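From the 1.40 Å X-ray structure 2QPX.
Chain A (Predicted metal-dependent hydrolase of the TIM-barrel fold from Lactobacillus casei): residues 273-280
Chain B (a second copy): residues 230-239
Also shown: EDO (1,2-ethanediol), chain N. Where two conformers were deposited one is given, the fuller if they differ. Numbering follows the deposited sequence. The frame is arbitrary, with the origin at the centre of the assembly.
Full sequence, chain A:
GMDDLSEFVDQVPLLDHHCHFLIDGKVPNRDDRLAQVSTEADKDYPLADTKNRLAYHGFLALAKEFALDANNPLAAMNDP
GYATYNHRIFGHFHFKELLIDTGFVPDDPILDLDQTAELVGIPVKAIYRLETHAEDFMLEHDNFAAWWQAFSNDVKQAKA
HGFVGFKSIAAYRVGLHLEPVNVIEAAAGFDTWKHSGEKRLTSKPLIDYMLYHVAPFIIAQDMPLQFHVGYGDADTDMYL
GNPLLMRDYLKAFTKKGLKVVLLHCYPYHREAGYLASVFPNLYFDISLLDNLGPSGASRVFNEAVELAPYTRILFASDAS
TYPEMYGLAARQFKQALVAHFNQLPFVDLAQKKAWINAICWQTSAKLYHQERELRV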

ATOM      1  N   GLY A 273       4.022 -11.592  -1.375  1.00 16.13           N
ATOM      2  CA  GLY A 273       4.519 -12.069  -2.659  1.00 16.05           C
ATOM      3  C   GLY A 273       5.994 -11.787  -2.851  1.00 16.17           C
ATOM      4  O   GLY A 273       6.730 -12.622  -3.393  1.00 16.90           O
ATOM      5  N   TYR A 274       6.431 -10.611  -2.421  1.00 16.63           N
ATOM      6  CA  TYR A 274       7.859 -10.293  -2.356  1.00 17.08           C
ATOM      7  C   TYR A 274       8.608 -11.342  -1.529  1.00 16.44           C
ATOM      8  O   TYR A 274       9.624 -11.900  -1.987  1.00 17.93           O
ATOM      9  CB  TYR A 274       8.095  -8.864  -1.825  1.00 18.95           C
ATOM     10  CG  TYR A 274       9.524  -8.694  -1.377  1.00 18.99           C
ATOM     11  CD1 TYR A 274      10.542  -8.599  -2.296  1.00 18.70           C
ATOM     12  CD2 TYR A 274       9.847  -8.779  -0.024  1.00 19.78           C
ATOM     13  CE1 TYR A 274      11.871  -8.569  -1.867  1.00 18.47           C
ATOM     14  CE2 TYR A 274      11.151  -8.724   0.409  1.00 22.76           C
ATOM     15  CZ  TYR A 274      12.151  -8.616  -0.505  1.00 20.06           C
ATOM     16  OH  TYR A 274      13.461  -8.584  -0.075  1.00 23.87           O
ATOM     17  N   LEU A 275       8.125 -11.621  -0.317  1.00 15.71           N
ATOM     18  CA  LEU A 275       8.779 -12.609   0.526  1.00 16.83           C
ATOM     19  C   LEU A 275       8.864 -13.995  -0.147  1.00 16.65           C
ATOM     20  O   LEU A 275       9.889 -14.657  -0.079  1.00 16.78           O
ATOM     21  CB  LEU A 275       8.129 -12.720   1.894  1.00 17.04           C
ATOM     22  CG  LEU A 275       8.260 -11.497   2.778  1.00 16.94           C
ATOM     23  CD1 LEU A 275       7.261 -11.655   3.937  1.00 18.43           C
ATOM     24  CD2 LEU A 275       9.711 -11.359   3.283  1.00 18.67           C
ATOM     25  N   ALA A 276       7.823 -14.369  -0.888  1.00 15.85           N
ATOM     26  CA  ALA A 276       7.796 -15.631  -1.598  1.00 15.39           C
ATOM     27  C   ALA A 276       8.890 -15.678  -2.670  1.00 15.68           C
ATOM     28  O   ALA A 276       9.401 -16.726  -2.971  1.00 17.14           O
ATOM     29  CB  ALA A 276       6.417 -15.889  -2.198  1.00 16.62           C
ATOM     30  N   SER A 277       9.225 -14.532  -3.237  1.00 15.04           N
ATOM     31  CA  SER A 277      10.236 -14.417  -4.277  1.00 16.03           C
ATOM     32  C   SER A 277      11.669 -14.514  -3.782  1.00 16.64           C
ATOM     33  O   SER A 277      12.563 -14.733  -4.596  1.00 17.54           O
ATOM     34  CB  SER A 277      10.046 -13.120  -5.087  1.00 17.69           C
ATOM     35  OG  SER A 277      10.619 -11.955  -4.477  1.00 18.87           O
ATOM     36  N   VAL A 278      11.895 -14.349  -2.474  1.00 15.68           N
ATOM     37  CA  VAL A 278      13.271 -14.346  -1.926  1.00 15.70           C
ATOM     38  C   VAL A 278      13.523 -15.369  -0.819  1.00 17.25           C
ATOM     39  O   VAL A 278      14.667 -15.580  -0.463  1.00 18.81           O
ATOM     40  CB  VAL A 278      13.733 -12.927  -1.517  1.00 16.41           C
ATOM     41  CG1 VAL A 278      13.787 -11.953  -2.721  1.00 17.32           C
ATOM     42  CG2 VAL A 278      12.836 -12.351  -0.397  1.00 17.92           C
ATOM     43  N   PHE A 279      12.491 -16.006  -0.264  1.00 15.31           N
ATOM     44  CA  PHE A 279      12.671 -17.085   0.697  1.00 15.24           C
ATOM     45  C   PHE A 279      12.254 -18.427   0.132  1.00 17.04           C
ATOM     46  O   PHE A 279      11.217 -18.512  -0.505  1.00 16.59           O
ATOM     47  CB  PHE A 279      11.863 -16.827   2.008  1.00 16.75           C
ATOM     48  CG  PHE A 279      12.482 -15.776   2.886  1.00 15.20           C
ATOM     49  CD1 PHE A 279      13.502 -16.117   3.761  1.00 18.11           C
ATOM     50  CD2 PHE A 279      12.096 -14.457   2.797  1.00 19.19           C
ATOM     51  CE1 PHE A 279      14.129 -15.139   4.535  1.00 18.91           C
ATOM     52  CE2 PHE A 279      12.689 -13.488   3.587  1.00 20.40           C
ATOM     53  CZ  PHE A 279      13.705 -13.833   4.450  1.00 20.19           C
ATOM     54  N   PRO A 280      12.994 -19.475   0.450  1.00 15.63           N
ATOM     55  CA  PRO A 280      12.547 -20.824   0.101  1.00 16.73           C
ATOM     56  C   PRO A 280      11.365 -21.185   0.955  1.00 16.05           C
ATOM     57  O   PRO A 280      11.203 -20.622   2.026  1.00 16.76           O
ATOM     58  CB  PRO A 280      13.738 -21.708   0.460  1.00 18.14           C
ATOM     59  CG  PRO A 280      14.453 -20.958   1.507  1.00 21.08           C
ATOM     60  CD  PRO A 280      14.256 -19.496   1.230  1.00 18.38           C
TER
ATOM     61  N   GLY B 230      13.349   0.564  -1.289  1.00 16.04           N
ATOM     62  CA  GLY B 230      12.412  -0.553  -1.453  1.00 18.63           C
ATOM     63  C   GLY B 230      13.076  -1.858  -1.891  1.00 20.99           C
ATOM     64  O   GLY B 230      14.174  -2.182  -1.427  1.00 22.65           O
ATOM     65  N   TYR B 231      12.391  -2.588  -2.792  1.00 21.40           N
ATOM     66  CA  TYR B 231      12.771  -3.901  -3.382  1.00 21.82           C
ATOM     67  C   TYR B 231      14.253  -4.247  -3.281  1.00 22.85           C
ATOM     68  O   TYR B 231      15.052  -3.750  -4.022  1.00 23.85           O
ATOM     69  CB  TYR B 231      12.233  -3.965  -4.826  1.00 22.61           C
ATOM     70  CG  TYR B 231      12.257  -5.304  -5.580  1.00 20.25           C
ATOM     71  CD1 TYR B 231      12.601  -6.505  -4.971  1.00 22.26           C
ATOM     72  CD2 TYR B 231      11.982  -5.317  -6.923  1.00 22.44           C
ATOM     73  CE1 TYR B 231      12.620  -7.694  -5.681  1.00 21.63           C
ATOM     74  CE2 TYR B 231      12.021  -6.492  -7.659  1.00 20.67           C
ATOM     75  CZ  TYR B 231      12.343  -7.677  -7.040  1.00 20.72           C
ATOM     76  OH  TYR B 231      12.370  -8.884  -7.741  1.00 23.02           O
ATOM     77  N   GLY B 232      14.578  -5.144  -2.350  1.00 25.21           N
ATOM     78  CA  GLY B 232      15.949  -5.609  -2.128  1.00 26.84           C
ATOM     79  C   GLY B 232      16.016  -7.114  -1.942  1.00 26.05           C
ATOM     80  O   GLY B 232      15.054  -7.825  -2.187  1.00 23.99           O
ATOM     81  N   ASP B 233      17.171  -7.609  -1.522  1.00 29.14           N
ATOM     82  CA  ASP B 233      17.331  -9.038  -1.247  1.00 27.24           C
ATOM     83  C   ASP B 233      16.848  -9.457   0.159  1.00 27.18           C
ATOM     84  O   ASP B 233      16.379  -8.634   0.944  1.00 27.81           O
ATOM     85  CB  ASP B 233      18.792  -9.505  -1.523  1.00 29.85           C
ATOM     86  CG  ASP B 233      19.797  -8.964  -0.536  1.00 36.58           C
ATOM     87  OD1 ASP B 233      19.420  -8.541   0.569  1.00 36.37           O
ATOM     88  OD2 ASP B 233      21.001  -8.984  -0.884  1.00 42.12           O
ATOM     89  N   ALA B 234      16.940 -10.750   0.471  1.00 26.45           N
ATOM     90  CA  ALA B 234      16.407 -11.297   1.742  1.00 26.15           C
ATOM     91  C   ALA B 234      17.147 -10.760   2.965  1.00 28.05           C
ATOM     92  O   ALA B 234      16.631 -10.827   4.082  1.00 30.00           O
ATOM     93  CB  ALA B 234      16.452 -12.859   1.726  1.00 27.03           C
ATOM     94  N   ASP B 235      18.350 -10.241   2.751  1.00 29.32           N
ATOM     95  CA  ASP B 235      19.093  -9.569   3.842  1.00 30.46           C
ATOM     96  C   ASP B 235      18.801  -8.071   3.981  1.00 31.12           C
ATOM     97  O   ASP B 235      19.361  -7.427   4.878  1.00 32.06           O
ATOM     98  CB  ASP B 235      20.603  -9.777   3.650  1.00 33.39           C
ATOM     99  CG  ASP B 235      21.051 -11.199   4.008  1.00 39.19           C
ATOM    100  OD1 ASP B 235      20.467 -11.850   4.914  1.00 40.38           O
ATOM    101  OD2 ASP B 235      22.008 -11.664   3.368  1.00 47.15           O
ATOM    102  N   THR B 236      17.977  -7.515   3.091  1.00 28.23           N
ATOM    103  CA  THR B 236      17.530  -6.125   3.186  1.00 26.47           C
ATOM    104  C   THR B 236      16.297  -6.128   4.100  1.00 27.31           C
ATOM    105  O   THR B 236      15.396  -6.981   3.984  1.00 29.47           O
ATOM    106  CB  THR B 236      17.150  -5.566   1.824  1.00 27.62           C
ATOM    107  OG1 THR B 236      18.290  -5.600   0.923  1.00 31.14           O
ATOM    108  CG2 THR B 236      16.635  -4.126   1.931  1.00 27.57           C
ATOM    109  N   ASP B 237      16.220  -5.178   5.009  1.00 24.53           N
ATOM    110  CA  ASP B 237      15.019  -5.039   5.811  1.00 24.14           C
ATOM    111  C   ASP B 237      14.091  -4.057   5.076  1.00 24.01           C
ATOM    112  O   ASP B 237      14.260  -2.844   5.194  1.00 22.03           O
ATOM    113  CB  ASP B 237      15.403  -4.610   7.211  1.00 23.97           C
ATOM    114  CG  ASP B 237      14.232  -4.546   8.141  1.00 24.61           C
ATOM    115  OD1 ASP B 237      13.084  -4.692   7.658  1.00 26.84           O
ATOM    116  OD2 ASP B 237      14.478  -4.278   9.356  1.00 26.79           O
HETATM  117  N   MSE B 238      13.129  -4.605   4.305  1.00 23.65           N
HETATM  118  CA  MSE B 238      12.271  -3.778   3.434  0.50 24.86           C
HETATM  119  C   MSE B 238      11.398  -2.876   4.312  1.00 22.28           C
HETATM  120  O   MSE B 238      10.913  -1.818   3.835  1.00 21.39           O
HETATM  121  CB  MSE B 238      11.437  -4.651   2.429  0.50 25.71           C
HETATM  122  CG  MSE B 238      10.390  -3.894   1.514  0.50 25.73           C
HETATM  123 SE   MSE B 238       9.046  -5.022   0.514  0.40 27.03          SE
HETATM  124  CE  MSE B 238       9.959  -5.398  -1.194  0.50 24.50           C
ATOM    125  N   TYR B 239      11.218  -3.243   5.570  1.00 21.46           N
ATOM    126  CA  TYR B 239      10.405  -2.411   6.480  1.00 20.22           C
ATOM    127  C   TYR B 239      11.022  -1.048   6.715  1.00 21.09           C
ATOM    128  O   TYR B 239      10.301  -0.066   6.938  1.00 23.53           O
ATOM    129  CB  TYR B 239      10.158  -3.169   7.803  1.00 21.98           C
ATOM    130  CG  TYR B 239       9.048  -2.664   8.656  1.00 22.55           C
ATOM    131  CD1 TYR B 239       7.734  -3.064   8.415  1.00 27.29           C
ATOM    132  CD2 TYR B 239       9.302  -1.808   9.729  1.00 25.30           C
ATOM    133  CE1 TYR B 239       6.688  -2.595   9.207  1.00 25.65           C
ATOM    134  CE2 TYR B 239       8.262  -1.352  10.545  1.00 25.26           C
ATOM    135  CZ  TYR B 239       6.954  -1.750  10.265  1.00 25.88           C
ATOM    136  OH  TYR B 239       5.917  -1.277  11.059  1.00 27.64           O
TER
HETATM  137  C1  EDO N 388      12.332  -3.960  11.661  1.00 59.57           C
HETATM  138  O1  EDO N 388      12.522  -2.777  10.894  1.00 60.03           O
HETATM  139  C2  EDO N 388      11.281  -4.832  10.986  1.00 60.07           C
HETATM  140  O2  EDO N 388      11.842  -6.051  10.495  1.00 62.58           O
HETATM  141  O   HOH W   1      12.805 -11.150  -6.329  1.00 21.74           O

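A tyrosine at a protein interface often does two jobs at once, offering a ring to apolar neighbours and a hydroxyl to a polar one, and its rotamer must suit both. A:Tyr274 in this contact between two copies of a predicted hydrolase is a clear example. Its CA-to-CB bond points toward chain B, and with chi1 at 163° (t) and chi2 at 73° the ring extends from the helix into the other chain. The hydroxyl donates a hydrogen bond from A:Tyr274 OH to B:Gly232 O, 2.8 Å away and near the plane of the ring. B:Asp233 O also lies 3.1 Å from A:Tyr274 OH, but the angle is too poor for a second bond.

One face of the same ring is covered by selenomethionine B:Met238. Its chi1 and chi2 are both t, which extends the chain, and chi3 of -90° (m) then turns the terminal methyl over the ring: B:Met238 CE approaches A:Tyr274 CG to 3.3 Å and sits 14° off the ring normal, a CH-pi contact. B:Tyr231 meets the ring differently, rim to rim with the planes at 84°, A:Tyr274 CE1 lying 3.8 Å from B:Tyr231 CD1.

The t rotamer of B:Tyr231 (chi1 -169°) brings the end of a sideways-directed side chain closer to chain A, where one water joins B:Tyr231 OH (2.7 Å) to A:Ser277 OG (3.0 Å). That water donates to the serine, whose p rotamer lets A:Ser277 OG donate in turn to A:Tyr274 O at 2.7 Å, one helical turn back.

Farther along, B:Ala234, inside a type I turn, packs its methyl over one face of A:Phe279 (B:Ala234 CB to A:Phe279 CZ, 4.0 Å) and against A:Val278 (B:Ala234 CB to A:Val278 CG2, 4.2 Å). Within that turn, B:Thr236 OG1 donates to B:Asp233 OD1 at 3.2 Å.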